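Arylalkylamine N-Acetyltransferase like 5b (Aedes aegypti, PDB 4FD4) probably transfers acetyl or longer acyl groups from coenzyme A to the amine of serotonin or dopamine, as a member of the GNAT acetyltransferase family. Local coordinates at residues K161-D166 and L179-I184; A115-R120 and T212-L217; V56-V61 and A78-P83; L105-L110 and S185-G190; E32-S37 and Q208-C213. All blocks are in the same frame, centred on the assembly; numbering follows the deposited sequence.

Contact 1 of 5, residues K161-D166 and L179-I184; sequences KAISGD and LGMECI
The flat group here is the peptide joining I163 to S164, and the methyl of M181 stands above its plane but beyond its edge. CE does not stack over the face: it lies off the rim between the carbonyl oxygen and the next alpha carbon, 3.4 Å from I163 O and 3.6 Å from S164 CA. The oxygen edge of the same peptide is already engaged, because I163 pairs through its backbone with K215 of strand 209-216. The same methyl also grazes the branch methyl of I163, with CE 4.1 Å from CG2, the two side chains crossing at about a right angle. A bend at the last torsion of M181 (chi3 77°) turns CE toward the strand. M181 follows G180, whose positive phi closes a Schellman motif at the end of helix 170-178, so this is the turn that leads into strand 182-188. In the GNAT sheet strand 209-216 lies between 162-167 and 182-188, and M181 reaches across it, also touching K215 and M152 of helix 143-158. On the other side of the strand, S164 OG bonds to H128 ND1. No hydrogen bond joins the two segments: the chemistry is buried van der Waals contact of a thioether methyl with backbone and isoleucine, so nothing directional holds CE across them.

Contact 2 of 5, residues A115-R120 and T212-L217; sequences ADVCGR and TCVKLL
T212 OG1 bonds to D166 OD1, and the rest of that threonine serves the contact with A115. The setting is one face of the GNAT sheet, where the C-terminal strand 209-216 runs beneath the junction between helix 99-115 and helix 117-121. With OG1 beside the backbone N and anti to the carbonyl carbon (chi1 -54°), the hydroxyl is given to the aspartate on the neighbouring strand and the methyl CG2 meets the helix. The fit is tight: T212 CG2 is 3.5 Å from A115 CB, closer than carbons usually come. Between the helices, D116 takes positive phi (50°) and serves as N-cap of the second one; G119 N gives OD2 only a weak bond at 3.4 Å, while R120 N bonds to D116 O at 2.9 Å. R120 folds back beneath the junction, with A115 O 3.1 Å above one face of its guanidinium and poorly angled for a bond; its NH1 goes to I184 O instead. Two residues further along each segment, V117 and V214 reach toward each other tip to tip, with V117 CG1 3.7 Å from V214 CG2.

Contact 3 of 5, residues V56-V61 and A78-P83; sequences VEQGTV and AGPIQP
T60 and A78 are the tight end of this contact, and Q58 with P80 the loose one. At the tight end T60 uses both its hydroxyl and its carbonyl on one residue. The hydroxyl donates to A78 O across a short 2.6 Å from OG1, coming in 31° off the carbonyl plane. In return A78 N donates to T60 O at 3.2 Å, a moderately straight bond of 153°. T60 O has a second donor in Q151 NE2, so two N-H groups grip it. The hydroxyl can do this because OG1 stands between the backbone N and the carbonyl carbon (chi1 58°), while CG2 takes the place beside the N.

The arrangement sits at the open end of the antiparallel hairpin of strands 61-66 and 71-81 in the N-terminal half of the GNAT sheet. T60, just ahead of its strand, is not yet in extended geometry, and its hydroxyl bonds where the backbone N-H would in a regular hydrogen-bonded pair. On its other edge, strand 71-81 continues the sheet through G79 and H128.

Farther out the two segments diverge. The chain from V56 to G59 makes a type I turn, which brings Q58 to the CD edge of the P80 ring. There the touch is slight: Q58 OE1 comes 4.1 Å from P80 CD, both residues lie at the solvent surface, and Q58 NE2 turns back to a weak bond with S54 O.

Contact 4 of 5, residues L105-L110 and S185-G190; sequences LKLLAL and SQLALG
L187 is the side chain to follow, since two leucines of the facing helix, L107 and L110, rest on it. Its CB leaves strand 182-188 pointing at helix 99-115, and CG lies anti to the backbone N (chi1 164°), which carries the fork outward to the helix. At the fork the methyls divide the work. CD1 goes to L110, 3.7 Å from its CD2, and is also 4.2 Å from L107 CD1. CD2 goes to L107, 4.0 Å from the same CD1. L110 crosses L187 at about a right angle, whereas L107 meets it at a slant.

This is helix-on-sheet packing in the GNAT fold: one face of helix 99-115 lies against the outermost strand, with L107 and L110 one turn apart and so on the same side. I210 of the next strand and L111 of the helix also touch L187.

The second branch of L107 serves L189, two residues on from L187: L107 CD2 is 4.2 Å from L189 CD2, again at about a right angle. F201 touches both L107 and L189 and covers this more buried end, while L110 and L187 keep some exposure to solvent, with Y192 lying against L110.

Contact 5 of 5, residues E32-S37 and Q208-C213; sequences EGITIS and QVIKTC
Q208 meets the start of helix 33-37 at G33, just before strand 209-216 begins. Its CB points at the helix, and a bend at chi2 (148°) lays the amide alongside the glycine, with OE1 4.2 Å from G33 CA. This is contact without a bond; the other end of the amide, NE2, has a weak hydrogen bond to T168 O. T168 is shared, because its hydroxyl also makes a weak bond to OE2 of E32.

Two residues on, I210 carries the apolar part. Its CG1 lies beside the backbone N, and CD1 reaches the matching arm of I34, 3.9 Å from both I34 CG1 and I34 CD1, the side chains crossing at about a right angle. I104 and L107 of helix 99-115 and F201 also surround I34, and L111 touches I210. The backbone N of I34 is held too: E32 is the N-cap of the short helix, and its OE2 accepts from I34 N at 2.9 Å in a nearly straight bond (164°) that arrives 39° above the carboxylate plane.

The short helix belongs to the stretch between the first two strands of the GNAT fold, which in relatives of this enzyme lines the amine site. Glycerol, probably from the crystallisation liquor, lies about 4 Å from the I34 side chain, and a weak bond joins E32 OE1 to glycerol, consistent with a pocket here.

Farther along the strand, C213 lies on C183, its disulfide partner in another structure of this protein but not in this one.

All five contacts reach one mixed GNAT sheet, and four gather around strands 162-167, 209-216 and 182-188 at its C-terminal end. Contacts 1 and 2 are closest, centres 6 Å apart, then 4 and 5 at 8 Å; contact 3 lies 16 to 20 Å from the others, in the hairpin half. Along the chain contact 5 closes the longest loop and encloses contacts 1, 3 and 4, while contacts 2 and 4 interleave. Strand 209-216 serves contacts 2 and 5, which share T212 and C213. It lies between the other two strands, and helices 33-37, 99-115 and 117-121 pack on this part of the sheet, so residues far apart in sequence meet there.

Contact 1 of 5, residues K161-D166 and L179-I184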
# COMPACT_ATOMS: atom_id res chain seq x y z
N LYS A 161 17.38 4.73 1.59
CA LYS A 161 17.77 5.41 2.82
C LYS A 161 16.56 5.65 3.71
O LYS A 161 16.71 6.07 4.85
CB LYS A 161 18.50 6.73 2.52
CG LYS A 161 19.85 6.54 1.83
CD LYS A 161 20.61 5.35 2.39
CE LYS A 161 21.86 5.77 3.16
NZ LYS A 161 22.96 6.27 2.26
N ALA A 162 15.36 5.38 3.18
CA ALA A 162 14.13 5.57 3.95
C ALA A 162 12.98 4.70 3.43
O ALA A 162 12.91 4.40 2.24
CB ALA A 162 13.72 7.05 3.95
N ILE A 163 12.09 4.30 4.34
CA ILE A 163 10.88 3.56 3.97
C ILE A 163 9.64 4.24 4.53
O ILE A 163 9.69 4.81 5.62
CB ILE A 163 10.93 2.11 4.50
CG1 ILE A 163 9.73 1.30 3.98
CG2 ILE A 163 10.94 2.10 6.02
CD1 ILE A 163 9.75 -0.17 4.44
N SER A 164 8.54 4.20 3.78
CA SER A 164 7.29 4.82 4.21
C SER A 164 6.09 3.99 3.82
O SER A 164 6.21 2.98 3.12
CB SER A 164 7.14 6.23 3.63
OG SER A 164 7.32 6.24 2.23
N GLY A 165 4.92 4.41 4.27
CA GLY A 165 3.68 3.74 3.89
C GLY A 165 2.44 4.54 4.23
O GLY A 165 2.46 5.41 5.10
N ASP A 166 1.36 4.25 3.51
CA ASP A 166 0.06 4.80 3.82
C ASP A 166 -0.73 3.70 4.53
O ASP A 166 -1.15 2.72 3.92
CB ASP A 166 -0.66 5.23 2.54
CG ASP A 166 0.10 6.30 1.77
OD1 ASP A 166 0.68 7.20 2.42
OD2 ASP A 166 0.13 6.23 0.52
N LEU A 179 7.75 -0.61 14.69
CA LEU A 179 8.99 -0.88 13.96
C LEU A 179 9.76 0.40 13.66
O LEU A 179 10.61 0.43 12.76
CB LEU A 179 8.74 -1.69 12.69
CG LEU A 179 8.38 -3.18 12.83
CD1 LEU A 179 6.99 -3.38 13.39
CD2 LEU A 179 8.50 -3.90 11.47
N GLY A 180 9.46 1.46 14.41
CA GLY A 180 10.28 2.67 14.41
C GLY A 180 9.90 3.72 13.38
O GLY A 180 10.67 4.65 13.12
N MET A 181 8.71 3.59 12.80
CA MET A 181 8.22 4.57 11.84
C MET A 181 7.45 5.68 12.55
O MET A 181 6.62 5.42 13.42
CB MET A 181 7.34 3.89 10.79
CG MET A 181 8.03 2.72 10.06
SD MET A 181 7.03 2.01 8.74
CE MET A 181 7.24 3.25 7.45
N GLU A 182 7.74 6.93 12.19
CA GLU A 182 7.03 8.08 12.73
C GLU A 182 5.93 8.47 11.75
O GLU A 182 6.21 8.67 10.56
CB GLU A 182 8.01 9.26 12.93
CG GLU A 182 7.39 10.58 13.42
CD GLU A 182 8.34 11.77 13.29
OE1 GLU A 182 9.46 11.59 12.76
OE2 GLU A 182 7.97 12.89 13.72
N CYS A 183 4.69 8.56 12.22
CA CYS A 183 3.60 9.10 11.40
C CYS A 183 3.76 10.61 11.27
O CYS A 183 3.71 11.33 12.26
CB CYS A 183 2.23 8.80 11.99
SG CYS A 183 0.93 9.91 11.35
N ILE A 184 3.95 11.07 10.04
CA ILE A 184 4.28 12.47 9.79
C ILE A 184 3.12 13.25 9.17
O ILE A 184 3.14 14.48 9.14
CB ILE A 184 5.49 12.60 8.86
CG1 ILE A 184 5.28 11.75 7.60
CG2 ILE A 184 6.78 12.21 9.59
CD1 ILE A 184 6.41 11.84 6.61

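Contact 2 of 5, residues A115-R120 and T212-L217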
# COMPACT_ATOMS: atom_id res chain seq x y z
N ALA A 115 2.85 14.19 2.40
CA ALA A 115 3.88 13.58 3.23
C ALA A 115 5.23 14.15 2.86
O ALA A 115 6.04 14.47 3.73
CB ALA A 115 3.88 12.07 3.08
N ASP A 116 5.49 14.27 1.56
CA ASP A 116 6.75 14.83 1.06
C ASP A 116 7.96 14.19 1.73
O ASP A 116 8.86 14.89 2.18
CB ASP A 116 6.78 16.34 1.31
CG ASP A 116 7.95 17.02 0.61
OD1 ASP A 116 8.36 18.11 1.06
OD2 ASP A 116 8.47 16.45 -0.37
N VAL A 117 7.99 12.86 1.80
CA VAL A 117 9.08 12.16 2.49
C VAL A 117 10.47 12.58 2.00
O VAL A 117 11.36 12.92 2.81
CB VAL A 117 8.94 10.63 2.37
CG1 VAL A 117 10.18 9.93 2.92
CG2 VAL A 117 7.70 10.16 3.10
N CYS A 118 10.65 12.60 0.69
CA CYS A 118 11.96 12.92 0.11
C CYS A 118 12.44 14.32 0.50
O CYS A 118 13.62 14.53 0.80
CB CYS A 118 11.92 12.75 -1.40
SG CYS A 118 11.64 11.03 -1.95
N GLY A 119 11.52 15.28 0.50
CA GLY A 119 11.85 16.65 0.83
C GLY A 119 12.12 16.84 2.31
O GLY A 119 13.05 17.55 2.70
N ARG A 120 11.29 16.21 3.13
CA ARG A 120 11.43 16.32 4.57
C ARG A 120 12.73 15.70 5.08
O ARG A 120 13.33 16.21 6.02
CB ARG A 120 10.25 15.69 5.28
CG ARG A 120 9.00 16.55 5.21
CD ARG A 120 7.91 16.02 6.10
NE ARG A 120 6.65 16.71 5.84
CZ ARG A 120 5.50 16.37 6.39
NH1 ARG A 120 5.44 15.35 7.24
NH2 ARG A 120 4.39 17.05 6.10
N THR A 212 0.29 8.42 6.94
CA THR A 212 1.55 8.19 6.25
C THR A 212 2.69 8.17 7.27
O THR A 212 2.93 9.16 7.97
CB THR A 212 1.80 9.27 5.18
OG1 THR A 212 0.67 9.35 4.30
CG2 THR A 212 3.06 8.95 4.38
N CYS A 213 3.39 7.04 7.35
CA CYS A 213 4.49 6.91 8.31
C CYS A 213 5.81 6.63 7.60
O CYS A 213 5.82 6.13 6.46
CB CYS A 213 4.18 5.82 9.35
SG CYS A 213 2.51 5.94 10.04
N VAL A 214 6.92 6.94 8.27
CA VAL A 214 8.24 6.92 7.63
C VAL A 214 9.38 6.65 8.62
O VAL A 214 9.29 6.99 9.80
CB VAL A 214 8.52 8.25 6.90
CG1 VAL A 214 8.52 9.40 7.91
CG2 VAL A 214 9.85 8.19 6.16
N LYS A 215 10.46 6.06 8.12
CA LYS A 215 11.61 5.72 8.95
C LYS A 215 12.90 5.72 8.11
O LYS A 215 12.92 5.19 6.99
CB LYS A 215 11.36 4.36 9.62
CG LYS A 215 12.60 3.56 9.96
CD LYS A 215 12.23 2.39 10.87
CE LYS A 215 13.28 1.28 10.77
NZ LYS A 215 13.19 0.31 11.90
N LEU A 216 13.94 6.35 8.63
CA LEU A 216 15.25 6.31 7.99
C LEU A 216 15.78 4.90 8.14
O LEU A 216 15.56 4.24 9.17
CB LEU A 216 16.22 7.31 8.62
CG LEU A 216 16.71 8.42 7.70
CD1 LEU A 216 15.58 9.38 7.36
CD2 LEU A 216 17.90 9.18 8.30
N LEU A 217 16.49 4.43 7.12
CA LEU A 217 17.06 3.09 7.16
C LEU A 217 18.57 3.15 7.36
O LEU A 217 19.21 4.17 7.06
CB LEU A 217 16.68 2.30 5.90
CG LEU A 217 15.19 2.03 5.72
CD1 LEU A 217 14.85 1.72 4.26
CD2 LEU A 217 14.70 0.91 6.64
OXT LEU A 217 19.18 2.19 7.84

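Contact 3 of 5, residues V56-V61 and A78-P83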
# COMPACT_ATOMS: atom_id res chain seq x y z
N VAL A 56 5.49 -6.96 -9.22
CA VAL A 56 6.06 -8.31 -9.12
C VAL A 56 7.37 -8.42 -9.89
O VAL A 56 8.36 -8.93 -9.38
CB VAL A 56 5.10 -9.40 -9.62
CG1 VAL A 56 5.81 -10.75 -9.70
CG2 VAL A 56 3.88 -9.48 -8.72
N GLU A 57 7.38 -7.92 -11.13
CA GLU A 57 8.58 -7.99 -11.95
C GLU A 57 9.73 -7.19 -11.32
O GLU A 57 10.90 -7.51 -11.54
CB GLU A 57 8.30 -7.51 -13.37
CG GLU A 57 8.07 -6.01 -13.50
CD GLU A 57 7.41 -5.63 -14.83
OE1 GLU A 57 6.47 -4.80 -14.82
OE2 GLU A 57 7.84 -6.17 -15.88
N GLN A 58 9.41 -6.16 -10.55
CA GLN A 58 10.44 -5.33 -9.92
C GLN A 58 11.08 -5.99 -8.69
O GLN A 58 12.00 -5.42 -8.09
CB GLN A 58 9.88 -3.95 -9.55
CG GLN A 58 9.24 -3.21 -10.71
CD GLN A 58 8.65 -1.87 -10.32
OE1 GLN A 58 9.18 -1.16 -9.46
NE2 GLN A 58 7.55 -1.50 -10.97
N GLY A 59 10.59 -7.17 -8.30
CA GLY A 59 11.13 -7.90 -7.16
C GLY A 59 10.86 -7.25 -5.81
O GLY A 59 11.59 -7.49 -4.85
N THR A 60 9.80 -6.45 -5.73
CA THR A 60 9.47 -5.78 -4.46
C THR A 60 8.08 -6.18 -3.92
O THR A 60 7.45 -5.45 -3.15
CB THR A 60 9.63 -4.26 -4.58
OG1 THR A 60 8.79 -3.78 -5.63
CG2 THR A 60 11.08 -3.91 -4.92
N VAL A 61 7.62 -7.35 -4.36
CA VAL A 61 6.42 -7.97 -3.83
C VAL A 61 6.83 -9.12 -2.93
O VAL A 61 7.49 -10.06 -3.38
CB VAL A 61 5.47 -8.44 -4.95
CG1 VAL A 61 4.34 -9.27 -4.39
CG2 VAL A 61 4.92 -7.24 -5.71
N ALA A 78 5.51 -2.98 -2.47
CA ALA A 78 6.20 -1.71 -2.26
C ALA A 78 6.91 -1.31 -3.56
O ALA A 78 7.11 -2.14 -4.44
CB ALA A 78 7.20 -1.85 -1.14
N GLY A 79 7.30 -0.05 -3.66
CA GLY A 79 8.02 0.43 -4.83
C GLY A 79 8.67 1.76 -4.48
O GLY A 79 8.36 2.34 -3.44
N PRO A 80 9.57 2.24 -5.35
CA PRO A 80 10.24 3.52 -5.05
C PRO A 80 9.27 4.67 -5.25
O PRO A 80 8.35 4.58 -6.06
CB PRO A 80 11.37 3.58 -6.09
CG PRO A 80 10.86 2.74 -7.26
CD PRO A 80 9.97 1.67 -6.65
N ILE A 81 9.45 5.74 -4.48
CA ILE A 81 8.77 7.00 -4.79
C ILE A 81 9.85 8.07 -4.86
O ILE A 81 10.92 7.94 -4.26
CB ILE A 81 7.71 7.38 -3.73
CG1 ILE A 81 8.35 7.42 -2.34
CG2 ILE A 81 6.54 6.40 -3.78
CD1 ILE A 81 7.39 7.89 -1.25
N GLN A 82 9.56 9.13 -5.60
CA GLN A 82 10.53 10.20 -5.74
C GLN A 82 9.86 11.50 -6.17
O GLN A 82 8.73 11.48 -6.67
CB GLN A 82 11.62 9.80 -6.73
CG GLN A 82 11.16 9.75 -8.17
CD GLN A 82 12.28 9.36 -9.11
OE1 GLN A 82 13.00 8.39 -8.86
NE2 GLN A 82 12.43 10.11 -10.20
N PRO A 83 10.54 12.64 -5.96
CA PRO A 83 9.94 13.90 -6.39
C PRO A 83 9.47 13.79 -7.83
O PRO A 83 10.17 13.18 -8.65
CB PRO A 83 11.11 14.90 -6.26
CG PRO A 83 11.95 14.35 -5.15
CD PRO A 83 11.86 12.83 -5.33

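Contact 4 of 5, residues L105-L110 and S185-G190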
# COMPACT_ATOMS: atom_id res chain seq x y z
N LEU A 105 -6.10 7.21 -7.54
CA LEU A 105 -4.77 7.70 -7.92
C LEU A 105 -4.56 9.14 -7.47
O LEU A 105 -3.49 9.47 -6.94
CB LEU A 105 -4.58 7.61 -9.43
CG LEU A 105 -3.77 6.44 -9.96
CD1 LEU A 105 -3.86 6.39 -11.49
CD2 LEU A 105 -2.32 6.58 -9.51
N LYS A 106 -5.56 9.99 -7.67
CA LYS A 106 -5.47 11.37 -7.17
C LYS A 106 -5.35 11.44 -5.66
O LYS A 106 -4.57 12.23 -5.12
CB LYS A 106 -6.65 12.21 -7.63
CG LYS A 106 -6.69 12.48 -9.12
CD LYS A 106 -8.03 13.10 -9.46
CE LYS A 106 -8.20 13.30 -10.95
NZ LYS A 106 -9.47 14.02 -11.23
N LEU A 107 -6.15 10.62 -4.97
CA LEU A 107 -6.01 10.54 -3.51
C LEU A 107 -4.60 10.12 -3.04
O LEU A 107 -4.02 10.73 -2.13
CB LEU A 107 -7.07 9.60 -2.92
CG LEU A 107 -6.90 9.22 -1.45
CD1 LEU A 107 -6.98 10.45 -0.53
CD2 LEU A 107 -7.97 8.20 -1.07
N LEU A 108 -4.07 9.07 -3.65
CA LEU A 108 -2.73 8.57 -3.34
C LEU A 108 -1.67 9.63 -3.60
O LEU A 108 -0.74 9.81 -2.80
CB LEU A 108 -2.41 7.33 -4.19
CG LEU A 108 -3.27 6.10 -3.93
CD1 LEU A 108 -2.88 4.95 -4.87
CD2 LEU A 108 -3.15 5.67 -2.48
N ALA A 109 -1.81 10.30 -4.74
CA ALA A 109 -0.93 11.40 -5.10
C ALA A 109 -0.97 12.48 -4.02
O ALA A 109 0.07 13.00 -3.62
CB ALA A 109 -1.33 11.98 -6.46
N LEU A 110 -2.16 12.82 -3.54
CA LEU A 110 -2.29 13.83 -2.48
C LEU A 110 -1.57 13.38 -1.22
O LEU A 110 -0.85 14.16 -0.57
CB LEU A 110 -3.77 14.09 -2.16
CG LEU A 110 -4.09 14.87 -0.87
CD1 LEU A 110 -3.50 16.27 -0.91
CD2 LEU A 110 -5.59 14.93 -0.67
N SER A 185 2.13 12.53 8.67
CA SER A 185 0.98 13.17 8.04
C SER A 185 -0.23 12.24 8.11
O SER A 185 -0.07 11.02 8.17
CB SER A 185 1.31 13.53 6.58
OG SER A 185 0.13 13.69 5.82
N GLN A 186 -1.43 12.80 8.15
CA GLN A 186 -2.64 11.99 8.12
C GLN A 186 -3.78 12.69 7.40
O GLN A 186 -3.75 13.90 7.17
CB GLN A 186 -3.07 11.58 9.54
CG GLN A 186 -2.80 12.60 10.63
CD GLN A 186 -3.24 12.11 11.99
OE1 GLN A 186 -4.40 11.72 12.18
NE2 GLN A 186 -2.32 12.10 12.95
N LEU A 187 -4.80 11.91 7.03
CA LEU A 187 -5.92 12.43 6.27
C LEU A 187 -7.19 11.67 6.62
O LEU A 187 -7.28 10.45 6.44
CB LEU A 187 -5.65 12.34 4.76
CG LEU A 187 -6.82 12.49 3.78
CD1 LEU A 187 -6.42 13.24 2.52
CD2 LEU A 187 -7.39 11.14 3.41
N ALA A 188 -8.17 12.41 7.12
CA ALA A 188 -9.49 11.84 7.36
C ALA A 188 -10.14 11.54 6.02
O ALA A 188 -10.39 12.44 5.22
CB ALA A 188 -10.34 12.80 8.18
N LEU A 189 -10.43 10.26 5.78
CA LEU A 189 -10.96 9.80 4.51
C LEU A 189 -12.26 10.50 4.09
O LEU A 189 -12.40 10.94 2.94
CB LEU A 189 -11.20 8.29 4.56
CG LEU A 189 -10.57 7.45 3.45
CD1 LEU A 189 -11.28 6.11 3.35
CD2 LEU A 189 -10.62 8.18 2.13
N GLY A 190 -13.21 10.60 5.02
CA GLY A 190 -14.50 11.22 4.72
C GLY A 190 -14.39 12.72 4.47
O GLY A 190 -15.29 13.33 3.88

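Contact 5 of 5, residues E32-S37 and Q208-C213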
# COMPACT_ATOMS: atom_id res chain seq x y z
N GLU A 32 -9.73 -3.45 2.05
CA GLU A 32 -9.00 -2.17 2.00
C GLU A 32 -9.93 -0.97 2.13
O GLU A 32 -10.86 -0.81 1.34
CB GLU A 32 -8.14 -2.06 0.73
CG GLU A 32 -7.61 -0.65 0.42
CD GLU A 32 -6.88 -0.00 1.58
OE1 GLU A 32 -6.17 -0.71 2.34
OE2 GLU A 32 -7.03 1.23 1.74
N GLY A 33 -9.69 -0.15 3.14
CA GLY A 33 -10.55 0.99 3.43
C GLY A 33 -10.79 1.91 2.23
O GLY A 33 -11.92 2.28 1.95
N ILE A 34 -9.73 2.27 1.53
CA ILE A 34 -9.89 3.15 0.37
C ILE A 34 -10.84 2.56 -0.68
O ILE A 34 -11.84 3.18 -1.02
CB ILE A 34 -8.53 3.56 -0.23
CG1 ILE A 34 -7.77 4.43 0.77
CG2 ILE A 34 -8.72 4.31 -1.55
CD1 ILE A 34 -6.34 4.77 0.36
N THR A 35 -10.55 1.35 -1.16
CA THR A 35 -11.37 0.74 -2.22
C THR A 35 -12.84 0.48 -1.84
O THR A 35 -13.74 0.76 -2.64
CB THR A 35 -10.66 -0.50 -2.85
OG1 THR A 35 -11.61 -1.44 -3.37
CG2 THR A 35 -9.79 -1.19 -1.84
N ILE A 36 -13.11 0.00 -0.62
CA ILE A 36 -14.51 -0.31 -0.24
C ILE A 36 -15.32 0.88 0.28
O ILE A 36 -16.55 0.79 0.40
CB ILE A 36 -14.63 -1.50 0.76
CG1 ILE A 36 -14.06 -1.11 2.12
CG2 ILE A 36 -13.96 -2.75 0.20
CD1 ILE A 36 -14.50 -2.04 3.24
N SER A 37 -14.66 1.99 0.60
CA SER A 37 -15.40 3.17 1.05
C SER A 37 -15.86 4.03 -0.13
O SER A 37 -16.60 5.01 0.05
CB SER A 37 -14.54 4.00 1.99
OG SER A 37 -13.60 4.77 1.27
N GLN A 208 -12.60 7.33 10.05
CA GLN A 208 -11.51 6.48 9.55
C GLN A 208 -10.42 7.35 8.94
O GLN A 208 -10.68 8.17 8.05
CB GLN A 208 -12.00 5.46 8.52
CG GLN A 208 -10.87 4.85 7.71
CD GLN A 208 -11.14 3.41 7.29
OE1 GLN A 208 -12.14 3.12 6.63
NE2 GLN A 208 -10.25 2.51 7.68
N VAL A 209 -9.20 7.17 9.42
CA VAL A 209 -8.09 8.04 9.08
C VAL A 209 -6.95 7.27 8.43
O VAL A 209 -6.66 6.13 8.81
CB VAL A 209 -7.53 8.72 10.35
CG1 VAL A 209 -6.36 9.62 10.01
CG2 VAL A 209 -8.62 9.52 11.06
N ILE A 210 -6.30 7.89 7.45
CA ILE A 210 -5.13 7.31 6.80
C ILE A 210 -3.88 7.97 7.34
O ILE A 210 -3.82 9.20 7.43
CB ILE A 210 -5.19 7.53 5.29
CG1 ILE A 210 -6.54 7.10 4.73
CG2 ILE A 210 -4.04 6.79 4.60
CD1 ILE A 210 -6.68 7.30 3.25
N LYS A 211 -2.88 7.19 7.70
CA LYS A 211 -1.66 7.78 8.24
C LYS A 211 -0.43 7.41 7.43
O LYS A 211 -0.13 6.24 7.24
CB LYS A 211 -1.44 7.36 9.70
CG LYS A 211 -2.56 7.76 10.66
CD LYS A 211 -1.97 8.11 12.03
CE LYS A 211 -3.05 8.37 13.08
NZ LYS A 211 -3.77 7.12 13.45
N THR A 212 0.29 8.42 6.94
CA THR A 212 1.55 8.19 6.25
C THR A 212 2.69 8.17 7.27
O THR A 212 2.93 9.16 7.97
CB THR A 212 1.80 9.27 5.18
OG1 THR A 212 0.67 9.35 4.30
CG2 THR A 212 3.06 8.95 4.38
N CYS A 213 3.39 7.04 7.35
CA CYS A 213 4.49 6.91 8.31
C CYS A 213 5.81 6.63 7.60
O CYS A 213 5.82 6.13 6.46
CB CYS A 213 4.18 5.82 9.35
SG CYS A 213 2.51 5.94 10.04